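Local coordinates for protein beta-galactosidase (Trichoderma reesei, PDB 3OG2) that probably catalyses the hydrolysis of terminal non-reducing beta-D-galactose residues from beta-D-galactosides, as a member of glycoside hydrolase family 35, at residues E278-G282 and F303-Y308; D343-S347 and R356-L362; D677-A683 and W821-G825. One frame throughout, in Å; residues are numbered along the deposited sequence. Where two conformers were deposited one is given.

Contact 1: residues E278-G282 and F303-Y308; sequences EFQGG and FERVFY. With MAN (alpha-D-mannopyranose), chain B.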
loop_
_atom_site.group_PDB
_atom_site.type_symbol
_atom_site.label_atom_id
_atom_site.label_comp_id
_atom_site.label_asym_id
_atom_site.label_seq_id
_atom_site.Cartn_x
_atom_site.Cartn_y
_atom_site.Cartn_z
ATOM N N GLU A 278 -12.267 -0.879 2.955
ATOM C CA GLU A 278 -11.293 -0.720 1.873
ATOM C C GLU A 278 -12.000 0.005 0.741
ATOM O O GLU A 278 -13.000 -0.525 0.211
ATOM C CB GLU A 278 -10.758 -2.003 1.256
ATOM C CG GLU A 278 -10.093 -2.912 2.307
ATOM C CD GLU A 278 -9.801 -4.251 1.674
ATOM O OE1 GLU A 278 -9.762 -4.404 0.422
ATOM O OE2 GLU A 278 -9.576 -5.222 2.432
ATOM N N PHE A 279 -11.504 1.169 0.383
ATOM C CA PHE A 279 -12.006 1.846 -0.807
ATOM C C PHE A 279 -10.817 2.127 -1.717
ATOM O O PHE A 279 -9.748 2.543 -1.258
ATOM C CB PHE A 279 -12.772 3.126 -0.452
ATOM C CG PHE A 279 -13.473 3.625 -1.726
ATOM C CD1 PHE A 279 -14.677 3.035 -2.157
ATOM C CD2 PHE A 279 -12.901 4.633 -2.488
ATOM C CE1 PHE A 279 -15.261 3.476 -3.341
ATOM C CE2 PHE A 279 -13.508 5.060 -3.654
ATOM C CZ PHE A 279 -14.665 4.477 -4.100
ATOM N N GLN A 280 -11.006 1.928 -3.019
ATOM C CA GLN A 280 -9.939 2.034 -3.998
ATOM C C GLN A 280 -9.078 3.284 -3.874
ATOM O O GLN A 280 -9.552 4.434 -3.974
ATOM C CB GLN A 280 -10.633 2.013 -5.374
ATOM C CG GLN A 280 -9.641 1.983 -6.527
ATOM C CD GLN A 280 -10.252 1.349 -7.767
ATOM O OE1 GLN A 280 -11.479 1.338 -7.968
ATOM N NE2 GLN A 280 -9.385 0.781 -8.602
ATOM N N GLY A 281 -7.779 3.017 -3.715
ATOM C CA GLY A 281 -6.737 4.039 -3.740
ATOM C C GLY A 281 -5.700 3.787 -4.822
ATOM O O GLY A 281 -4.697 4.530 -4.845
ATOM N N GLY A 282 -5.884 2.781 -5.639
ATOM C CA GLY A 282 -4.952 2.479 -6.711
ATOM C C GLY A 282 -5.434 1.190 -7.362
ATOM O O GLY A 282 -6.638 0.854 -7.333
ATOM N N PHE A 303 -10.173 10.959 -10.074
ATOM C CA PHE A 303 -10.889 9.854 -9.439
ATOM C C PHE A 303 -11.169 10.192 -7.983
ATOM O O PHE A 303 -12.250 9.959 -7.449
ATOM C CB PHE A 303 -10.047 8.569 -9.608
ATOM C CG PHE A 303 -10.368 7.542 -8.540
ATOM C CD1 PHE A 303 -11.415 6.660 -8.718
ATOM C CD2 PHE A 303 -9.632 7.422 -7.362
ATOM C CE1 PHE A 303 -11.743 5.723 -7.746
ATOM C CE2 PHE A 303 -9.939 6.522 -6.365
ATOM C CZ PHE A 303 -11.003 5.652 -6.563
ATOM N N GLU A 304 -10.160 10.690 -7.255
ATOM C CA GLU A 304 -10.378 10.951 -5.810
ATOM C C GLU A 304 -11.467 11.965 -5.594
ATOM O O GLU A 304 -12.368 11.804 -4.755
ATOM C CB GLU A 304 -9.098 11.461 -5.106
ATOM C CG GLU A 304 -8.010 10.359 -5.121
ATOM C CD GLU A 304 -6.775 10.884 -4.419
ATOM O OE1 GLU A 304 -6.520 12.151 -4.521
ATOM O OE2 GLU A 304 -6.021 10.095 -3.865
ATOM N N ARG A 305 -11.413 13.090 -6.347
ATOM C CA ARG A 305 -12.438 14.109 -5.977
ATOM C C ARG A 305 -13.827 13.632 -6.392
ATOM O O ARG A 305 -14.765 13.902 -5.619
ATOM C CB ARG A 305 -12.044 15.451 -6.495
ATOM C CG ARG A 305 -11.980 15.490 -7.997
ATOM C CD ARG A 305 -11.005 16.650 -8.397
ATOM N NE ARG A 305 -11.166 16.833 -9.829
ATOM C CZ ARG A 305 -10.475 17.700 -10.586
ATOM N NH1 ARG A 305 -9.492 18.482 -10.105
ATOM N NH2 ARG A 305 -10.791 17.768 -11.884
ATOM N N VAL A 306 -14.003 12.921 -7.512
ATOM C CA VAL A 306 -15.375 12.461 -7.830
ATOM C C VAL A 306 -15.793 11.299 -6.957
ATOM O O VAL A 306 -16.882 11.300 -6.349
ATOM C CB VAL A 306 -15.488 12.073 -9.322
ATOM C CG1 VAL A 306 -16.886 11.529 -9.636
ATOM C CG2 VAL A 306 -15.157 13.247 -10.251
ATOM N N PHE A 307 -14.948 10.241 -6.891
ATOM C CA PHE A 307 -15.409 9.060 -6.167
ATOM C C PHE A 307 -15.369 9.204 -4.647
ATOM O O PHE A 307 -16.229 8.648 -3.949
ATOM C CB PHE A 307 -14.559 7.826 -6.549
ATOM C CG PHE A 307 -14.925 7.239 -7.902
ATOM C CD1 PHE A 307 -14.469 7.804 -9.073
ATOM C CD2 PHE A 307 -15.730 6.062 -7.912
ATOM C CE1 PHE A 307 -14.766 7.229 -10.281
ATOM C CE2 PHE A 307 -16.056 5.500 -9.158
ATOM C CZ PHE A 307 -15.574 6.073 -10.318
ATOM N N TYR A 308 -14.393 9.914 -4.092
ATOM C CA TYR A 308 -14.335 10.006 -2.617
ATOM C C TYR A 308 -15.430 10.925 -2.119
ATOM O O TYR A 308 -16.084 10.647 -1.107
ATOM C CB TYR A 308 -12.982 10.431 -2.093
ATOM C CG TYR A 308 -11.848 9.438 -2.377
ATOM C CD1 TYR A 308 -12.048 8.257 -3.074
ATOM C CD2 TYR A 308 -10.573 9.731 -1.909
ATOM C CE1 TYR A 308 -10.997 7.382 -3.302
ATOM C CE2 TYR A 308 -9.513 8.863 -2.146
ATOM C CZ TYR A 308 -9.741 7.695 -2.836
ATOM O OH TYR A 308 -8.687 6.842 -3.068
HETATM C C1 MAN B . -6.175 21.297 -14.630
HETATM C C2 MAN B . -7.570 21.417 -14.049
HETATM C C3 MAN B . -7.973 20.179 -13.243
HETATM C C4 MAN B . -7.777 18.956 -14.129
HETATM C C5 MAN B . -6.310 18.870 -14.585
HETATM C C6 MAN B . -6.146 17.719 -15.607
HETATM O O2 MAN B . -8.427 21.552 -15.171
HETATM O O3 MAN B . -9.317 20.275 -12.827
HETATM O O4 MAN B . -8.062 17.814 -13.359
HETATM O O5 MAN B . -6.010 20.073 -15.289
HETATM O O6 MAN B . -4.767 17.538 -15.886
HETATM O O HOH W 1 -5.928 7.360 -3.532
#

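Contact 2: residues D343-S347 and R356-L362; sequences DYGAS and REKYSEL. With NAG (2-acetamido-2-deoxy-beta-D-glucopyranose), chain C; MAN (alpha-D-mannopyranose), chain D; BMA (beta-D-mannopyranose), chain E.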
loop_
_atom_site.group_PDB
_atom_site.type_symbol
_atom_site.label_atom_id
_atom_site.label_comp_id
_atom_site.label_asym_id
_atom_site.label_seq_id
_atom_site.Cartn_x
_atom_site.Cartn_y
_atom_site.Cartn_z
ATOM N N ASP A 343 3.708 -0.665 -5.612
ATOM C CA ASP A 343 3.456 0.771 -5.578
ATOM C C ASP A 343 1.949 1.072 -5.605
ATOM O O ASP A 343 1.509 2.011 -4.940
ATOM C CB ASP A 343 4.121 1.436 -6.777
ATOM C CG ASP A 343 3.811 2.914 -6.906
ATOM O OD1 ASP A 343 4.599 3.733 -6.342
ATOM O OD2 ASP A 343 2.780 3.251 -7.532
ATOM N N TYR A 344 1.220 0.264 -6.362
ATOM C CA TYR A 344 -0.277 0.315 -6.331
ATOM C C TYR A 344 -0.789 1.550 -7.034
ATOM O O TYR A 344 -2.015 1.743 -7.048
ATOM C CB TYR A 344 -0.838 0.177 -4.902
ATOM C CG TYR A 344 -2.170 -0.533 -4.819
ATOM C CD1 TYR A 344 -2.253 -1.937 -4.886
ATOM C CD2 TYR A 344 -3.349 0.214 -4.658
ATOM C CE1 TYR A 344 -3.491 -2.578 -4.803
ATOM C CE2 TYR A 344 -4.588 -0.420 -4.579
ATOM C CZ TYR A 344 -4.630 -1.797 -4.650
ATOM O OH TYR A 344 -5.880 -2.405 -4.582
ATOM N N GLY A 345 0.064 2.418 -7.590
ATOM C CA GLY A 345 -0.438 3.715 -8.047
ATOM C C GLY A 345 -0.943 4.578 -6.876
ATOM O O GLY A 345 -1.707 5.512 -7.139
ATOM N N ALA A 346 -0.518 4.304 -5.644
ATOM C CA ALA A 346 -1.069 4.945 -4.449
ATOM C C ALA A 346 -0.619 6.401 -4.325
ATOM O O ALA A 346 0.309 6.874 -4.983
ATOM C CB ALA A 346 -0.619 4.177 -3.207
ATOM N N SER A 347 -1.316 7.099 -3.433
ATOM C CA SER A 347 -0.983 8.524 -3.169
ATOM C C SER A 347 0.415 8.696 -2.619
ATOM O O SER A 347 0.992 9.753 -2.891
ATOM C CB SER A 347 -1.982 9.158 -2.215
ATOM O OG SER A 347 -2.056 8.463 -0.993
ATOM N N ARG A 356 2.793 12.902 -6.259
ATOM C CA ARG A 356 1.637 12.700 -7.179
ATOM C C ARG A 356 0.533 13.671 -6.815
ATOM O O ARG A 356 0.268 13.927 -5.616
ATOM C CB ARG A 356 1.088 11.274 -7.050
ATOM C CG ARG A 356 2.082 10.268 -7.681
ATOM C CD ARG A 356 1.563 8.846 -7.437
ATOM N NE ARG A 356 2.185 7.905 -8.383
ATOM C CZ ARG A 356 2.391 6.626 -8.156
ATOM N NH1 ARG A 356 2.075 6.051 -6.997
ATOM N NH2 ARG A 356 2.951 5.873 -9.122
ATOM N N GLU A 357 -0.131 14.224 -7.844
ATOM C CA GLU A 357 -1.195 15.206 -7.556
ATOM C C GLU A 357 -2.268 14.633 -6.645
ATOM O O GLU A 357 -2.854 15.336 -5.816
ATOM C CB GLU A 357 -1.781 15.696 -8.862
ATOM C CG GLU A 357 -2.733 16.888 -8.632
ATOM C CD GLU A 357 -2.954 17.779 -9.859
ATOM O OE1 GLU A 357 -2.123 17.774 -10.827
ATOM O OE2 GLU A 357 -3.947 18.516 -9.865
ATOM N N LYS A 358 -2.521 13.316 -6.801
ATOM C CA LYS A 358 -3.563 12.698 -5.976
ATOM C C LYS A 358 -3.241 12.814 -4.497
ATOM O O LYS A 358 -4.148 12.848 -3.669
ATOM C CB LYS A 358 -3.814 11.202 -6.340
ATOM C CG LYS A 358 -2.539 10.371 -6.259
ATOM C CD LYS A 358 -2.757 8.941 -6.688
ATOM C CE LYS A 358 -3.754 8.193 -5.790
ATOM N NZ LYS A 358 -3.997 6.804 -6.318
ATOM N N TYR A 359 -1.992 12.896 -4.082
ATOM C CA TYR A 359 -1.668 13.123 -2.654
ATOM C C TYR A 359 -2.257 14.451 -2.211
ATOM O O TYR A 359 -2.905 14.567 -1.157
ATOM C CB TYR A 359 -0.128 13.046 -2.444
ATOM C CG TYR A 359 0.225 13.329 -0.994
ATOM C CD1 TYR A 359 0.452 14.640 -0.534
ATOM C CD2 TYR A 359 0.329 12.261 -0.071
ATOM C CE1 TYR A 359 0.755 14.922 0.781
ATOM C CE2 TYR A 359 0.631 12.533 1.249
ATOM C CZ TYR A 359 0.850 13.859 1.666
ATOM O OH TYR A 359 1.159 14.182 2.963
ATOM N N SER A 360 -1.925 15.520 -2.980
ATOM C CA SER A 360 -2.339 16.855 -2.520
ATOM C C SER A 360 -3.846 16.993 -2.546
ATOM O O SER A 360 -4.412 17.650 -1.656
ATOM C CB SER A 360 -1.681 17.913 -3.405
ATOM O OG SER A 360 -0.248 17.769 -3.354
ATOM N N GLU A 361 -4.506 16.362 -3.541
ATOM C CA GLU A 361 -5.987 16.414 -3.552
ATOM C C GLU A 361 -6.562 15.672 -2.350
ATOM O O GLU A 361 -7.532 16.124 -1.747
ATOM C CB GLU A 361 -6.479 15.800 -4.843
ATOM C CG GLU A 361 -7.981 15.498 -4.791
ATOM C CD GLU A 361 -8.911 16.670 -4.560
ATOM O OE1 GLU A 361 -8.603 17.756 -5.138
ATOM O OE2 GLU A 361 -9.977 16.569 -3.852
ATOM N N LEU A 362 -5.948 14.532 -1.975
ATOM C CA LEU A 362 -6.462 13.783 -0.815
ATOM C C LEU A 362 -6.305 14.595 0.452
ATOM O O LEU A 362 -7.199 14.546 1.321
ATOM C CB LEU A 362 -5.731 12.453 -0.756
ATOM C CG LEU A 362 -6.199 11.455 0.275
ATOM C CD1 LEU A 362 -7.704 11.198 0.203
ATOM C CD2 LEU A 362 -5.439 10.138 0.039
HETATM C C1 NAG C . 3.613 17.965 -8.344
HETATM C C2 NAG C . 2.371 18.809 -8.598
HETATM C C3 NAG C . 1.335 18.035 -9.386
HETATM C C4 NAG C . 1.972 17.492 -10.677
HETATM C C5 NAG C . 3.221 16.666 -10.303
HETATM C C6 NAG C . 4.002 16.188 -11.516
HETATM C C7 NAG C . 2.014 20.359 -6.719
HETATM C C8 NAG C . 1.583 20.487 -5.287
HETATM N N2 NAG C . 1.795 19.179 -7.289
HETATM O O3 NAG C . 0.222 18.830 -9.662
HETATM O O4 NAG C . 1.015 16.622 -11.288
HETATM O O5 NAG C . 4.116 17.545 -9.597
HETATM O O6 NAG C . 4.298 17.260 -12.395
HETATM O O7 NAG C . 2.664 21.253 -7.279
HETATM C C1 MAN D . -1.743 20.437 -12.823
HETATM C C2 MAN D . -3.251 20.308 -12.666
HETATM C C3 MAN D . -3.914 21.276 -13.676
HETATM C C4 MAN D . -3.415 22.718 -13.406
HETATM C C5 MAN D . -1.877 22.737 -13.566
HETATM C C6 MAN D . -1.338 24.121 -13.185
HETATM O O2 MAN D . -3.596 20.668 -11.337
HETATM O O3 MAN D . -5.344 21.237 -13.400
HETATM O O4 MAN D . -3.986 23.570 -14.376
HETATM O O5 MAN D . -1.330 21.792 -12.641
HETATM O O6 MAN D . 0.066 24.179 -13.486
HETATM C C1 BMA E . 0.895 16.759 -12.612
HETATM C C2 BMA E . -0.076 15.706 -13.164
HETATM C C3 BMA E . -0.253 15.937 -14.668
HETATM C C4 BMA E . -0.721 17.372 -14.949
HETATM C C5 BMA E . 0.281 18.353 -14.286
HETATM C C6 BMA E . -0.068 19.808 -14.480
HETATM O O2 BMA E . -1.336 15.750 -12.469
HETATM O O3 BMA E . -1.256 15.037 -15.123
HETATM O O4 BMA E . -0.679 17.555 -16.377
HETATM O O5 BMA E . 0.353 18.082 -12.857
HETATM O O6 BMA E . -1.473 20.017 -14.163
HETATM O O HOH W 2 3.056 10.511 -4.584
#

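Contact 3: residues D677-A683 and W821-G825; sequences DSRWPLA and WKLTG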
loop_
_atom_site.group_PDB
_atom_site.type_symbol
_atom_site.label_atom_id
_atom_site.label_comp_id
_atom_site.label_asym_id
_atom_site.label_seq_id
_atom_site.Cartn_x
_atom_site.Cartn_y
_atom_site.Cartn_z
ATOM N N ASP A 677 24.588 -35.174 -5.051
ATOM C CA ASP A 677 23.324 -34.710 -4.480
ATOM C C ASP A 677 22.922 -35.597 -3.296
ATOM O O ASP A 677 21.728 -35.663 -2.962
ATOM C CB ASP A 677 22.248 -34.663 -5.556
ATOM C CG ASP A 677 21.838 -35.997 -6.134
ATOM O OD1 ASP A 677 22.251 -37.031 -5.573
ATOM O OD2 ASP A 677 21.054 -36.058 -7.115
ATOM N N SER A 678 23.861 -36.281 -2.649
ATOM C CA SER A 678 23.580 -37.163 -1.532
ATOM C C SER A 678 22.917 -36.396 -0.396
ATOM O O SER A 678 22.208 -37.052 0.406
ATOM C CB SER A 678 24.859 -37.859 -1.027
ATOM O OG SER A 678 25.774 -36.885 -0.519
ATOM N N ARG A 679 23.081 -35.106 -0.276
ATOM C CA ARG A 679 22.440 -34.365 0.830
ATOM C C ARG A 679 21.036 -33.917 0.526
ATOM O O ARG A 679 20.317 -33.418 1.394
ATOM C CB ARG A 679 23.279 -33.115 1.160
ATOM C CG ARG A 679 24.667 -33.498 1.692
ATOM C CD ARG A 679 25.560 -32.284 1.664
ATOM N NE ARG A 679 26.920 -32.520 2.160
ATOM C CZ ARG A 679 27.941 -32.911 1.409
ATOM N NH1 ARG A 679 27.770 -33.171 0.116
ATOM N NH2 ARG A 679 29.127 -33.033 1.975
ATOM N N TRP A 680 20.619 -34.065 -0.739
ATOM C CA TRP A 680 19.311 -33.538 -1.123
ATOM C C TRP A 680 18.180 -34.383 -0.512
ATOM O O TRP A 680 18.257 -35.614 -0.455
ATOM C CB TRP A 680 19.121 -33.588 -2.646
ATOM C CG TRP A 680 19.888 -32.531 -3.404
ATOM C CD1 TRP A 680 21.189 -32.114 -3.216
ATOM C CD2 TRP A 680 19.351 -31.759 -4.479
ATOM N NE1 TRP A 680 21.469 -31.114 -4.142
ATOM C CE2 TRP A 680 20.363 -30.882 -4.920
ATOM C CE3 TRP A 680 18.100 -31.737 -5.110
ATOM C CZ2 TRP A 680 20.166 -29.974 -5.969
ATOM C CZ3 TRP A 680 17.905 -30.843 -6.141
ATOM C CH2 TRP A 680 18.929 -29.977 -6.565
ATOM N N PRO A 681 17.098 -33.727 -0.142
ATOM C CA PRO A 681 15.879 -34.452 0.254
ATOM C C PRO A 681 15.372 -35.384 -0.822
ATOM O O PRO A 681 15.347 -35.056 -2.028
ATOM C CB PRO A 681 14.842 -33.319 0.467
ATOM C CG PRO A 681 15.732 -32.176 0.911
ATOM C CD PRO A 681 16.911 -32.262 -0.036
ATOM N N LEU A 682 14.954 -36.587 -0.412
ATOM C CA LEU A 682 14.355 -37.518 -1.340
ATOM C C LEU A 682 12.909 -37.151 -1.565
ATOM O O LEU A 682 12.160 -36.842 -0.621
ATOM C CB LEU A 682 14.384 -38.938 -0.753
ATOM C CG LEU A 682 15.778 -39.467 -0.397
ATOM C CD1 LEU A 682 15.625 -40.927 0.067
ATOM C CD2 LEU A 682 16.721 -39.292 -1.587
ATOM N N ALA A 683 12.455 -37.177 -2.805
ATOM C CA ALA A 683 11.031 -36.941 -3.111
ATOM C C ALA A 683 10.389 -38.317 -3.142
ATOM O O ALA A 683 10.203 -38.839 -4.247
ATOM C CB ALA A 683 10.838 -36.228 -4.452
ATOM N N TRP A 821 13.308 -39.613 -7.623
ATOM C CA TRP A 821 13.465 -38.173 -7.544
ATOM C C TRP A 821 14.057 -37.672 -6.247
ATOM O O TRP A 821 13.803 -38.225 -5.165
ATOM C CB TRP A 821 12.082 -37.544 -7.666
ATOM C CG TRP A 821 11.402 -37.746 -8.986
ATOM C CD1 TRP A 821 10.508 -38.764 -9.286
ATOM C CD2 TRP A 821 11.534 -36.933 -10.154
ATOM N NE1 TRP A 821 10.080 -38.616 -10.589
ATOM C CE2 TRP A 821 10.682 -37.516 -11.149
ATOM C CE3 TRP A 821 12.287 -35.773 -10.457
ATOM C CZ2 TRP A 821 10.556 -36.977 -12.424
ATOM C CZ3 TRP A 821 12.159 -35.221 -11.762
ATOM C CH2 TRP A 821 11.297 -35.848 -12.707
ATOM N N LYS A 822 14.755 -36.552 -6.334
ATOM C CA LYS A 822 15.156 -35.732 -5.196
ATOM C C LYS A 822 14.698 -34.297 -5.522
ATOM O O LYS A 822 14.427 -33.959 -6.701
ATOM C CB LYS A 822 16.671 -35.722 -5.003
ATOM C CG LYS A 822 17.201 -37.142 -4.828
ATOM C CD LYS A 822 18.648 -37.092 -4.365
ATOM C CE LYS A 822 19.235 -38.514 -4.292
ATOM N NZ LYS A 822 20.589 -38.459 -3.650
ATOM N N LEU A 823 14.564 -33.470 -4.469
ATOM C CA LEU A 823 14.126 -32.081 -4.731
ATOM C C LEU A 823 14.724 -31.165 -3.699
ATOM O O LEU A 823 15.133 -31.586 -2.615
ATOM C CB LEU A 823 12.599 -31.951 -4.771
ATOM C CG LEU A 823 11.896 -31.726 -3.402
ATOM C CD1 LEU A 823 10.449 -31.322 -3.656
ATOM C CD2 LEU A 823 11.983 -32.933 -2.461
ATOM N N THR A 824 14.738 -29.870 -4.034
ATOM C CA THR A 824 15.002 -28.862 -3.019
ATOM C C THR A 824 14.290 -27.548 -3.372
ATOM O O THR A 824 14.152 -27.191 -4.536
ATOM C CB THR A 824 16.502 -28.579 -2.855
ATOM O OG1 THR A 824 16.688 -27.803 -1.662
ATOM C CG2 THR A 824 17.103 -27.829 -4.059
ATOM N N GLY A 825 13.936 -26.853 -2.288
ATOM C CA GLY A 825 13.689 -25.424 -2.320
ATOM C C GLY A 825 14.745 -24.766 -1.397
ATOM O O GLY A 825 15.904 -25.196 -1.369
HETATM O O HOH W 3 19.894 -37.773 -0.962
HETATM O O HOH W 4 11.186 -40.815 -6.061
#

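Contact 1: residues E278-G282 and F303-Y308
How a barrel strand seats a helix that follows it can be followed here through three aromatic residues, Phe279, Phe303 and Tyr308. Phe279 on the strand points toward helix 301-313, and its ring atom CE2 reaches all three helix partners: CE1 of Tyr308 at 3.4 Å, CZ of Phe303 at 3.9 Å and CB of Phe307 at 4.1 Å. With Tyr308 the rings meet rim to rim, their planes at 77° and centroids 5.6 Å apart, so neither lies over the other's face. Phe303, a turn before Phe307, presents its ring edge to the main chain, with CE2 3.2 Å from O of Gln280.

These are neighbours in the TIM barrel: strand 275-280, helix 301-313 and the parallel strand 318-321 form a beta-alpha-beta crossover, and the aromatic layer lies between strand and helix. On the strand, Glu278 is out of reach of 303-308 and belongs to the beta-D-galactose site, so adjacent residues serve pocket and packing in turn.

Tyr308 adds polarity to this buried layer. Its hydroxyl donates to O of Gln280 (OH to O, 2.7 Å), anchoring the carbonyl where the strand gives way to loop, and accepts from a water that also lies 2.8 Å from OE2 of Glu304. The Gln280 side chain bonds loops instead, NE2 to O of Gly282 (3.0 Å) and to Gly243. Arg305, beyond reach of 278-282, donates through NH2 to O3 of a glycan mannose (3.1 Å).

Contact 2: residues D343-S347 and R356-L362
Arg356, just ahead of the helix, makes a salt bridge and a backbone bond at once. Its NH1 and NH2 form a salt bridge with OD2 of Asp343 (2.9 and 3.1 Å), and NH1 also donates to O of Ala346 (2.8 Å); Glu293 forms a second salt bridge with NH2. The same OD2 accepts from N of Gly345 (2.8 Å), an Asx turn within the type I' turn 343-346. A water joins N of Arg356 to O of Ser347. Glu357 is out of reach of 343-347 and accepts from O2 of beta-mannose through OE1 (2.7 Å). Lys358 runs back to the turn, NZ donating to O of Gly345 (2.8 Å), with Val299 and Gly281 as further acceptors. Tyr359 lays CB 3.5 Å from O of Ser347 and sends its hydroxyl to Lys64, while Leu362 brings CD2 within 3.9 Å of OG of Ser347. A loop folded back on the start of its own helix in this way completes the last beta-alpha unit of the TIM barrel, running from strand 318-321 to helix 357-370.

Contact 3: residues D677-A683 and W821-G825
This is an edge-strand contact: a loop segment without regular structure lies along the outermost strand, 820-824, of an antiparallel beta sheet. Two backbone bonds hold it there, N of Leu823 to O of Pro681 (3.0 Å) and N of Ala683 to O of Trp821 (2.9 Å). They flank Leu682 and Lys822, a non-hydrogen-bonded antiparallel pair whose CA atoms are 4.3 Å apart, and a CA-H...O contact from CA of Lys822 to O of Pro681 (3.2 Å) adds to the bridge. Strand 820-824 pairs along its other edge with strand 713-720, so the loop extends the sheet by one short rung. Such sheets are consistent with the galactose-binding-like all-beta domains found in family 35 enzymes, although this contact lies far from the galactose site of the barrel.

Side chains fasten the ends. Lys822 extends to the type I turn 677-680, where NZ forms a salt bridge with OD1 of Asp677 (2.9 Å) and donates to O of that residue (3.1 Å); the other carboxylate oxygen of Asp677 is held by Arg716 and Arg718. CG2 of Thr824 sits over the Trp680 six-membered ring, 3.9 Å from its centroid, a CH-pi contact. CB of Ala683 packs on CB of Trp821 at 3.7 Å.

Contacts 1 and 2 sit in the barrel domain, 10 Å apart between centres, and touch: NZ of Lys358 lies 2.8 Å from O of Gly281, a probable hydrogen bond, and Glu304 packs on Lys358, setting helices 301-313 and 357-370 side by side. Both are fully buried, yet contact 1 relies chiefly on aromatic packing, whereas contact 2 relies on charged side chains that satisfy turn carbonyls. Each also has a residue turned to N-glycan sugars. Contact 3 lies far off, about 50 Å from contact 1 and 48 Å from contact 2 between centres, joins no helix, and is largely buried but exposed at Ser678 and Leu682; there backbone pairing, rather than side chains alone, joins the segments.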